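Local atomic coordinates of uncharacterized protein conserved in bacteria (Streptococcus suis, PDB entry 4FZ4), a protein that probably mediates attachment to host cells as a surface antigen, through a helical domain of the glycosaminoglycan-binding family. Residues A108-Q112 with Y129-A134. Sequence-based numbering, arbitrary orientation.
Sequences AHLKQ and YVDREA
Glu133 CG points opposite the backbone N (chi1 -171°) and the rest of the chain runs on extended, which carries OE1 across to His109; there CG sits beside the backbone N and turns the ND1 edge of the imidazole to the acid. The bond from His109 ND1 to Glu133 OE1 is 2.9 Å long and nearly straight at 171°. OE1 lies in the imidazole plane and accepts with its anti lone pair, while the carboxylate plane stands 80° from the ring. Histidine suits this place because ND1, the ring nitrogen nearer the backbone, can donate its N-H to a carboxylate that reaches in from the neighbouring helix; the CB of Ala108 covers one ring face.

Tyr129 is long enough to carry its hydroxyl from helix 123-152 to the end of helix 100-110, where OH donates to His109 O at 2.5 Å. That carbonyl lies at the edge of the phenol ring. Ala134 CB lies over one face of the same ring, offset toward the rim, and Leu110 CD2 packs against this methyl at 3.6 Å; a methyl suits a place shared by a ring and a leucine. The bent chain of Gln112 lets NE2 bond Leu110 O at 3.0 Å while OE1 accepts from Ile118 N, so both ends of this buried amide are used.

The contact joins the C-terminal end of helix 100-110 to helix 123-152, where Leu110 also meets Met138 and Ile141; Gln112 continues the packing onto helices 36-55 and 66-95.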
# COMPACT_ATOMS: atom_id res chain seq x y z
N ALA A 108 -1.72 8.43 14.16
CA ALA A 108 -3.15 8.63 14.03
C ALA A 108 -3.78 8.09 12.74
O ALA A 108 -4.89 7.59 12.77
CB ALA A 108 -3.47 10.11 14.15
N HIS A 109 -3.06 8.16 11.63
CA HIS A 109 -3.65 7.77 10.35
C HIS A 109 -3.02 6.67 9.51
O HIS A 109 -3.70 6.13 8.63
CB HIS A 109 -3.78 9.01 9.47
CG HIS A 109 -4.50 10.15 10.12
ND1 HIS A 109 -5.83 10.09 10.48
CD2 HIS A 109 -4.07 11.39 10.45
CE1 HIS A 109 -6.19 11.25 11.00
NE2 HIS A 109 -5.15 12.06 10.99
N LEU A 110 -1.76 6.33 9.74
CA LEU A 110 -1.13 5.32 8.90
C LEU A 110 -0.66 4.07 9.62
O LEU A 110 -0.78 2.97 9.09
CB LEU A 110 0.04 5.94 8.13
CG LEU A 110 -0.34 7.17 7.29
CD1 LEU A 110 0.88 8.07 7.09
CD2 LEU A 110 -0.93 6.73 5.97
N LYS A 111 -0.11 4.23 10.82
CA LYS A 111 0.39 3.09 11.57
C LYS A 111 -0.63 1.96 11.61
O LYS A 111 -1.78 2.17 11.97
CB LYS A 111 0.76 3.49 13.00
CG LYS A 111 1.34 2.34 13.80
CD LYS A 111 1.78 2.75 15.20
CE LYS A 111 2.33 1.54 15.94
NZ LYS A 111 2.86 1.87 17.29
N GLN A 112 -0.18 0.77 11.24
CA GLN A 112 -1.02 -0.43 11.21
C GLN A 112 -0.83 -1.22 12.51
O GLN A 112 0.30 -1.50 12.91
CB GLN A 112 -0.65 -1.31 10.02
CG GLN A 112 -0.75 -0.63 8.67
CD GLN A 112 -2.18 -0.41 8.23
OE1 GLN A 112 -2.95 -1.36 8.07
NE2 GLN A 112 -2.56 0.85 8.05
N TYR A 129 -10.34 4.38 2.89
CA TYR A 129 -9.30 4.69 3.88
C TYR A 129 -7.98 5.05 3.22
O TYR A 129 -7.27 5.93 3.70
CB TYR A 129 -9.06 3.51 4.82
CG TYR A 129 -7.72 3.60 5.53
CD1 TYR A 129 -7.53 4.45 6.62
CD2 TYR A 129 -6.62 2.86 5.07
CE1 TYR A 129 -6.28 4.57 7.23
CE2 TYR A 129 -5.38 2.97 5.67
CZ TYR A 129 -5.20 3.83 6.75
OH TYR A 129 -3.95 3.96 7.32
N VAL A 130 -7.64 4.36 2.14
CA VAL A 130 -6.38 4.63 1.46
C VAL A 130 -6.40 5.92 0.64
O VAL A 130 -5.49 6.74 0.75
CB VAL A 130 -6.00 3.48 0.53
CG1 VAL A 130 -4.65 3.78 -0.15
CG2 VAL A 130 -5.93 2.18 1.31
N ASP A 131 -7.42 6.11 -0.19
CA ASP A 131 -7.48 7.31 -1.01
C ASP A 131 -7.80 8.55 -0.20
O ASP A 131 -7.56 9.67 -0.64
CB ASP A 131 -8.52 7.16 -2.13
CG ASP A 131 -8.05 6.23 -3.24
OD1 ASP A 131 -6.83 6.04 -3.41
OD2 ASP A 131 -8.91 5.68 -3.97
N ARG A 132 -8.33 8.35 1.00
CA ARG A 132 -8.68 9.48 1.84
C ARG A 132 -7.81 9.62 3.08
O ARG A 132 -6.76 10.24 3.03
CB ARG A 132 -10.15 9.41 2.24
CG ARG A 132 -11.08 9.77 1.10
CD ARG A 132 -12.53 9.71 1.53
NE ARG A 132 -13.39 10.32 0.52
CZ ARG A 132 -13.46 11.63 0.28
NH1 ARG A 132 -12.70 12.48 0.97
NH2 ARG A 132 -14.27 12.08 -0.66
N GLU A 133 -8.25 9.03 4.19
CA GLU A 133 -7.49 9.16 5.42
C GLU A 133 -5.98 8.99 5.25
O GLU A 133 -5.20 9.87 5.60
CB GLU A 133 -8.01 8.19 6.48
CG GLU A 133 -7.37 8.45 7.84
CD GLU A 133 -7.84 7.51 8.91
OE1 GLU A 133 -7.33 7.63 10.05
OE2 GLU A 133 -8.69 6.64 8.63
N ALA A 134 -5.55 7.85 4.71
CA ALA A 134 -4.12 7.61 4.52
C ALA A 134 -3.42 8.61 3.59
O ALA A 134 -2.36 9.15 3.94
CB ALA A 134 -3.91 6.19 4.02